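Local atomic coordinates of glutathione s-transferase (Oryza sativa, PDB entry 1OYJ), a protein that conjugates reduced glutathione to a wide range of hydrophobic electrophiles, in the manner of the tau-class plant glutathione transferases. Residues Ser15-Arg20 / Val170-Trp175; Phe176-Arg181 / Glu215-Phe220. All blocks are in the same frame, centred on the assembly; numbering follows the deposited sequence.

Interaction 1 of 2, residues Ser15-Arg20 / Val170-Trp175. With GSH (glutathione), chain N.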
loop_
_atom_site.group_PDB
_atom_site.type_symbol
_atom_site.label_atom_id
_atom_site.label_comp_id
_atom_site.label_asym_id
_atom_site.label_seq_id
_atom_site.Cartn_x
_atom_site.Cartn_y
_atom_site.Cartn_z
ATOM N N SER A 15 -15.655 3.386 10.741
ATOM C CA SER A 15 -14.435 3.192 9.915
ATOM C C SER A 15 -14.651 2.960 8.418
ATOM O O SER A 15 -15.176 1.954 8.026
ATOM C CB SER A 15 -13.571 2.019 10.398
ATOM O OG SER A 15 -12.419 1.898 9.613
ATOM N N PRO A 16 -14.082 3.840 7.619
ATOM C CA PRO A 16 -14.146 3.693 6.163
ATOM C C PRO A 16 -13.385 2.463 5.737
ATOM O O PRO A 16 -13.757 1.803 4.763
ATOM C CB PRO A 16 -13.538 4.972 5.664
ATOM C CG PRO A 16 -12.774 5.550 6.791
ATOM C CD PRO A 16 -13.448 5.083 8.018
ATOM N N PHE A 17 -12.286 2.140 6.491
ATOM C CA PHE A 17 -11.434 1.034 6.147
ATOM C C PHE A 17 -12.122 -0.308 6.412
ATOM O O PHE A 17 -12.127 -1.213 5.583
ATOM C CB PHE A 17 -10.133 1.135 6.943
ATOM C CG PHE A 17 -9.389 2.404 6.709
ATOM C CD1 PHE A 17 -9.311 3.359 7.673
ATOM C CD2 PHE A 17 -8.747 2.603 5.534
ATOM C CE1 PHE A 17 -8.575 4.516 7.478
ATOM C CE2 PHE A 17 -8.030 3.760 5.322
ATOM C CZ PHE A 17 -7.983 4.710 6.307
ATOM N N GLY A 18 -12.803 -0.421 7.554
ATOM C CA GLY A 18 -13.584 -1.635 7.848
ATOM C C GLY A 18 -14.817 -1.717 6.940
ATOM O O GLY A 18 -15.160 -2.736 6.419
ATOM N N GLN A 19 -15.408 -0.598 6.629
ATOM C CA GLN A 19 -16.504 -0.603 5.693
ATOM C C GLN A 19 -16.139 -1.185 4.302
ATOM O O GLN A 19 -16.961 -1.809 3.681
ATOM C CB GLN A 19 -17.115 0.779 5.584
ATOM C CG GLN A 19 -17.937 1.164 6.873
ATOM C CD GLN A 19 -18.109 2.646 6.955
ATOM O OE1 GLN A 19 -17.765 3.310 6.024
ATOM N NE2 GLN A 19 -18.601 3.176 8.088
ATOM N N ARG A 20 -14.912 -0.942 3.811
ATOM C CA ARG A 20 -14.487 -1.582 2.656
ATOM C C ARG A 20 -14.708 -3.077 2.690
ATOM O O ARG A 20 -15.161 -3.638 1.697
ATOM C CB ARG A 20 -12.996 -1.375 2.315
ATOM C CG ARG A 20 -12.565 0.024 2.083
ATOM C CD ARG A 20 -11.072 0.193 2.084
ATOM N NE ARG A 20 -10.673 1.489 1.594
ATOM C CZ ARG A 20 -9.435 1.908 1.494
ATOM N NH1 ARG A 20 -8.437 1.223 2.056
ATOM N NH2 ARG A 20 -9.182 3.033 0.866
ATOM N N VAL A 170 -15.382 4.114 -1.961
ATOM C CA VAL A 170 -16.826 4.423 -1.666
ATOM C C VAL A 170 -17.173 4.792 -0.236
ATOM O O VAL A 170 -17.996 5.664 -0.042
ATOM C CB VAL A 170 -17.771 3.407 -2.221
ATOM C CG1 VAL A 170 -17.700 2.138 -1.524
ATOM C CG2 VAL A 170 -19.221 3.953 -2.334
ATOM N N PRO A 171 -16.528 4.204 0.773
ATOM C CA PRO A 171 -16.843 4.646 2.132
ATOM C C PRO A 171 -16.607 6.127 2.389
ATOM O O PRO A 171 -17.343 6.758 3.152
ATOM C CB PRO A 171 -16.005 3.747 3.027
ATOM C CG PRO A 171 -15.711 2.508 2.129
ATOM C CD PRO A 171 -15.560 3.087 0.759
ATOM N N PHE A 172 -15.669 6.722 1.684
ATOM C CA PHE A 172 -15.420 8.101 1.894
ATOM C C PHE A 172 -16.521 8.995 1.315
ATOM O O PHE A 172 -16.610 10.162 1.690
ATOM C CB PHE A 172 -14.018 8.473 1.349
ATOM C CG PHE A 172 -12.910 7.819 2.085
ATOM C CD1 PHE A 172 -12.287 6.654 1.608
ATOM C CD2 PHE A 172 -12.500 8.316 3.296
ATOM C CE1 PHE A 172 -11.280 6.098 2.379
ATOM C CE2 PHE A 172 -11.538 7.719 3.995
ATOM C CZ PHE A 172 -10.933 6.632 3.555
ATOM N N THR A 173 -17.361 8.424 0.440
ATOM C CA THR A 173 -18.501 9.212 -0.060
ATOM C C THR A 173 -19.411 9.636 1.133
ATOM O O THR A 173 -20.083 10.649 1.080
ATOM C CB THR A 173 -19.315 8.514 -1.093
ATOM O OG1 THR A 173 -19.993 7.338 -0.559
ATOM C CG2 THR A 173 -18.446 8.112 -2.275
ATOM N N ALA A 174 -19.392 8.867 2.220
ATOM C CA ALA A 174 -20.152 9.244 3.372
ATOM C C ALA A 174 -19.578 10.452 4.169
ATOM O O ALA A 174 -20.289 10.997 5.013
ATOM C CB ALA A 174 -20.303 8.100 4.327
ATOM N N TRP A 175 -18.340 10.803 3.879
ATOM C CA TRP A 175 -17.648 11.936 4.453
ATOM C C TRP A 175 -17.667 13.118 3.523
ATOM O O TRP A 175 -17.176 14.190 3.899
ATOM C CB TRP A 175 -16.197 11.523 4.781
ATOM C CG TRP A 175 -16.080 10.365 5.704
ATOM C CD1 TRP A 175 -16.459 9.140 5.480
ATOM C CD2 TRP A 175 -15.550 10.367 7.037
ATOM N NE1 TRP A 175 -16.193 8.334 6.554
ATOM C CE2 TRP A 175 -15.630 9.077 7.525
ATOM C CE3 TRP A 175 -15.008 11.324 7.851
ATOM C CZ2 TRP A 175 -15.172 8.716 8.786
ATOM C CZ3 TRP A 175 -14.616 10.955 9.115
ATOM C CH2 TRP A 175 -14.674 9.682 9.546
HETATM N N1 GSH N . -4.037 1.114 6.937
HETATM C CA1 GSH N . -5.287 0.864 7.578
HETATM C C1 GSH N . -6.265 -0.034 6.922
HETATM O O11 GSH N . -7.005 -0.870 7.397
HETATM O O12 GSH N . -6.324 0.157 5.727
HETATM C CB1 GSH N . -5.794 1.776 8.674
HETATM C CG1 GSH N . -7.004 1.291 9.482
HETATM C CD1 GSH N . -7.285 2.295 10.595
HETATM O OE1 GSH N . -6.860 3.429 10.463
HETATM N N2 GSH N . -8.020 1.928 11.646
HETATM C CA2 GSH N . -8.306 2.843 12.723
HETATM C C2 GSH N . -7.685 2.194 13.972
HETATM O O2 GSH N . -8.008 1.046 14.195
HETATM C CB2 GSH N . -9.827 2.960 12.836
HETATM S SG2 GSH N . -10.521 3.917 11.432
HETATM N N3 GSH N . -6.684 2.744 14.659
HETATM C CA3 GSH N . -6.900 2.566 16.118
HETATM C C3 GSH N . -6.657 3.675 17.140
HETATM O O31 GSH N . -6.065 3.441 18.243
HETATM O O32 GSH N . -7.090 4.797 16.924
HETATM O O HOH W 1 -17.377 5.989 5.972
#

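Interaction 2 of 2, residues Phe176-Arg181 / Glu215-Phe220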
loop_
_atom_site.group_PDB
_atom_site.type_symbol
_atom_site.label_atom_id
_atom_site.label_comp_id
_atom_site.label_asym_id
_atom_site.label_seq_id
_atom_site.Cartn_x
_atom_site.Cartn_y
_atom_site.Cartn_z
ATOM N N PHE A 176 -18.209 12.983 2.310
ATOM C CA PHE A 176 -18.108 14.100 1.366
ATOM C C PHE A 176 -18.776 15.367 1.974
ATOM O O PHE A 176 -18.247 16.464 1.925
ATOM C CB PHE A 176 -18.699 13.801 -0.012
ATOM C CG PHE A 176 -17.794 12.968 -0.929
ATOM C CD1 PHE A 176 -16.560 12.498 -0.507
ATOM C CD2 PHE A 176 -18.245 12.619 -2.195
ATOM C CE1 PHE A 176 -15.794 11.725 -1.321
ATOM C CE2 PHE A 176 -17.379 11.863 -3.035
ATOM C CZ PHE A 176 -16.231 11.412 -2.580
ATOM N N TYR A 177 -19.894 15.147 2.632
ATOM C CA TYR A 177 -20.677 16.229 3.207
ATOM C C TYR A 177 -19.852 16.953 4.216
ATOM O O TYR A 177 -19.812 18.168 4.175
ATOM C CB TYR A 177 -22.027 15.722 3.779
ATOM C CG TYR A 177 -22.804 16.805 4.542
ATOM C CD1 TYR A 177 -23.408 17.878 3.870
ATOM C CD2 TYR A 177 -22.898 16.781 5.916
ATOM C CE1 TYR A 177 -24.131 18.919 4.590
ATOM C CE2 TYR A 177 -23.622 17.770 6.622
ATOM C CZ TYR A 177 -24.235 18.845 5.954
ATOM O OH TYR A 177 -24.932 19.844 6.647
ATOM N N SER A 178 -19.173 16.212 5.086
ATOM C CA SER A 178 -18.301 16.768 6.077
ATOM C C SER A 178 -17.112 17.526 5.438
ATOM O O SER A 178 -16.712 18.566 5.963
ATOM C CB SER A 178 -17.799 15.662 7.025
ATOM O OG SER A 178 -18.865 15.064 7.744
ATOM N N TYR A 179 -16.590 17.014 4.335
ATOM C CA TYR A 179 -15.509 17.703 3.643
ATOM C C TYR A 179 -16.032 19.023 3.128
ATOM O O TYR A 179 -15.305 20.012 3.185
ATOM C CB TYR A 179 -14.995 16.940 2.432
ATOM C CG TYR A 179 -14.382 15.581 2.718
ATOM C CD1 TYR A 179 -13.949 15.233 3.947
ATOM C CD2 TYR A 179 -14.205 14.707 1.728
ATOM C CE1 TYR A 179 -13.426 13.970 4.173
ATOM C CE2 TYR A 179 -13.656 13.497 1.942
ATOM C CZ TYR A 179 -13.293 13.135 3.155
ATOM O OH TYR A 179 -12.733 11.858 3.310
ATOM N N GLU A 180 -17.271 19.001 2.617
ATOM C CA GLU A 180 -17.941 20.202 2.118
ATOM C C GLU A 180 -18.119 21.288 3.114
ATOM O O GLU A 180 -17.746 22.471 2.850
ATOM C CB GLU A 180 -19.298 19.930 1.435
ATOM C CG GLU A 180 -19.146 19.225 0.106
ATOM C CD GLU A 180 -20.446 18.743 -0.514
ATOM O OE1 GLU A 180 -21.428 18.542 0.208
ATOM O OE2 GLU A 180 -20.472 18.613 -1.732
ATOM N N ARG A 181 -18.613 20.917 4.279
ATOM C CA ARG A 181 -18.873 21.914 5.269
ATOM C C ARG A 181 -17.569 22.417 5.874
ATOM O O ARG A 181 -17.420 23.602 6.116
ATOM C CB ARG A 181 -19.796 21.333 6.362
ATOM C CG ARG A 181 -21.197 21.006 5.809
ATOM C CD ARG A 181 -22.312 21.388 6.647
ATOM N NE ARG A 181 -22.440 22.819 6.915
ATOM C CZ ARG A 181 -22.685 23.308 8.126
ATOM N NH1 ARG A 181 -22.849 24.613 8.321
ATOM N NH2 ARG A 181 -22.758 22.486 9.167
ATOM N N GLU A 215 -25.074 12.597 7.499
ATOM C CA GLU A 215 -25.366 13.392 8.666
ATOM C C GLU A 215 -24.789 12.696 9.896
ATOM O O GLU A 215 -24.251 13.302 10.797
ATOM C CB GLU A 215 -26.906 13.519 8.812
ATOM C CG GLU A 215 -27.592 14.410 7.790
ATOM C CD GLU A 215 -27.928 13.683 6.476
ATOM O OE1 GLU A 215 -27.731 12.437 6.342
ATOM O OE2 GLU A 215 -28.323 14.415 5.522
ATOM N N LYS A 216 -24.888 11.388 9.945
ATOM C CA LYS A 216 -24.276 10.702 11.058
ATOM C C LYS A 216 -22.758 10.873 11.112
ATOM O O LYS A 216 -22.174 11.092 12.174
ATOM C CB LYS A 216 -24.618 9.232 10.970
ATOM C CG LYS A 216 -24.205 8.528 12.236
ATOM C CD LYS A 216 -25.045 7.506 12.711
ATOM C CE LYS A 216 -24.480 6.914 14.019
ATOM N NZ LYS A 216 -25.407 6.034 14.584
ATOM N N VAL A 217 -22.125 10.880 9.965
ATOM C CA VAL A 217 -20.686 11.099 9.895
ATOM C C VAL A 217 -20.363 12.509 10.267
ATOM O O VAL A 217 -19.446 12.721 11.021
ATOM C CB VAL A 217 -20.088 10.744 8.508
ATOM C CG1 VAL A 217 -18.608 11.139 8.345
ATOM C CG2 VAL A 217 -20.205 9.262 8.226
ATOM N N TYR A 218 -21.184 13.459 9.876
ATOM C CA TYR A 218 -20.886 14.861 10.224
ATOM C C TYR A 218 -20.936 15.060 11.719
ATOM O O TYR A 218 -20.203 15.883 12.252
ATOM C CB TYR A 218 -21.836 15.819 9.602
ATOM C CG TYR A 218 -21.489 17.316 9.773
ATOM C CD1 TYR A 218 -20.243 17.796 9.471
ATOM C CD2 TYR A 218 -22.429 18.214 10.234
ATOM C CE1 TYR A 218 -19.935 19.122 9.585
ATOM C CE2 TYR A 218 -22.110 19.570 10.371
ATOM C CZ TYR A 218 -20.867 19.988 10.039
ATOM O OH TYR A 218 -20.489 21.286 10.169
ATOM N N ASP A 219 -21.855 14.349 12.365
ATOM C CA ASP A 219 -21.992 14.385 13.816
ATOM C C ASP A 219 -20.784 13.757 14.487
ATOM O O ASP A 219 -20.200 14.292 15.463
ATOM C CB ASP A 219 -23.271 13.663 14.160
ATOM C CG ASP A 219 -24.470 14.578 14.076
ATOM O OD1 ASP A 219 -24.317 15.847 14.028
ATOM O OD2 ASP A 219 -25.591 14.083 14.014
ATOM N N PHE A 220 -20.288 12.680 13.923
ATOM C CA PHE A 220 -19.042 12.090 14.457
ATOM C C PHE A 220 -17.851 13.099 14.260
ATOM O O PHE A 220 -17.031 13.265 15.171
ATOM C CB PHE A 220 -18.767 10.786 13.791
ATOM C CG PHE A 220 -17.620 10.084 14.319
ATOM C CD1 PHE A 220 -17.696 9.431 15.517
ATOM C CD2 PHE A 220 -16.447 10.027 13.606
ATOM C CE1 PHE A 220 -16.582 8.800 16.059
ATOM C CE2 PHE A 220 -15.365 9.366 14.100
ATOM C CZ PHE A 220 -15.449 8.726 15.347
#

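Interaction 1 of 2, residues Ser15-Arg20 / Val170-Trp175
Pro16 meets Pro171 and Phe172 where the thioredoxin-like N-terminal domain of this glutathione transferase packs on its helical C-terminal domain. Pro16 CB forms a CH-pi contact with the Phe172 ring, 4.0 Å from the centroid and 21° off the ring normal, so it sits over the face, displaced toward the rim. The same CB lies 3.8 Å from Pro171 CB, while Pro16 CD approaches Trp175 CZ2. Pro171 reaches back with CG, 3.4 Å from Pro16 O, and with CB, against Gln19 OE1.

No direct hydrogen bond joins the two segments; one water does. It donates to Gln19 OE1 (2.7 Å) and to Pro171 O, and accepts from Trp175 NE1, which places it near the plane of the indole, at its edge. Gln19 NE2 is held by Trp13 O, fixing the amide's other end. The Arg20 chain is extended from CG to NE, and its NH2 lies at the edge of the Phe172 ring with the guanidinium and ring planes steeply inclined; NH1 forms a salt bridge with Asp112 and a hydrogen bond with Ser69, a glutathione-binding residue.

Pro16 opens helix 16-28, and Ser15 is its N-cap: OG, anti to the backbone N (chi1 -178°), accepts a nearly straight bond from Gly18 N (171°) and a weak one from Phe17 N. Glutathione CB1 lies over the centre of one face of Phe17, and Ser15 OG stands 3.3 Å from the glutathione sulfur SG2.

Interaction 2 of 2, residues Phe176-Arg181 / Glu215-Phe220
Ser178 and Tyr218 mark the nearest backbone approach of two helical segments, 176-181 and 215-220, with CA atoms 5.2 Å apart. The short axes come within 8.7 Å and cross at -54°, an oblique helix-helix packing within the all-helical C-terminal domain of the glutathione transferase fold. The small Ser178 side chain occupies the crossing: OG lies 3.2 Å from Tyr218 CA and, near the plane of the tyrosine ring, at its edge by CD1. Val217 CG1 approaches the same oxygen from 4.0 Å.

Tyr218 takes part in all but one of the residue contacts. Its CG is anti to the backbone N (chi1 -173°), starting the ring toward the other helix. There Tyr177 meets it in a T-shaped pair: the edge of Tyr177, led by CE2, points to the face of Tyr218, with centroids 5.3 Å apart and planes at 76°. Arg181, bent at chi2 and chi3, crosses the Tyr218 side chain at about a right angle. Its CB packs near CE1 and its CD near CZ, while its CG lies over one face of Tyr177, offset toward the rim.

Although Arg181 NH2 is 2.8 Å from Tyr218 OH, the angle is poor and the pair does not qualify as a hydrogen bond. With no hydrogen bond or salt bridge between the segments, the evidence points to aromatic and van der Waals packing, with the guanidinium of the exposed Arg181 lying beside the phenol of a partly exposed Tyr218.

The two contacts follow one another along the chain, segment 176-181 beginning directly after 170-175. Interaction 1 is wholly buried, about 4 Å from the chain centre, and joins the two domains; interaction 2 lies about 16 Å from that centre, is only partly buried, and stays within the C-terminal domain. Neither has a direct hydrogen bond across it, yet one water bridges the polar groups of interaction 1, whereas interaction 2 rests on a tyrosine pair and an exposed arginine. They meet through Val217, whose CG1 is 3.4 Å from Trp175 CD2, and through Tyr179 OH, packed against Phe172 CD2. Glutathione touches interaction 1 directly but lies about 11 Å from Val217's side chain.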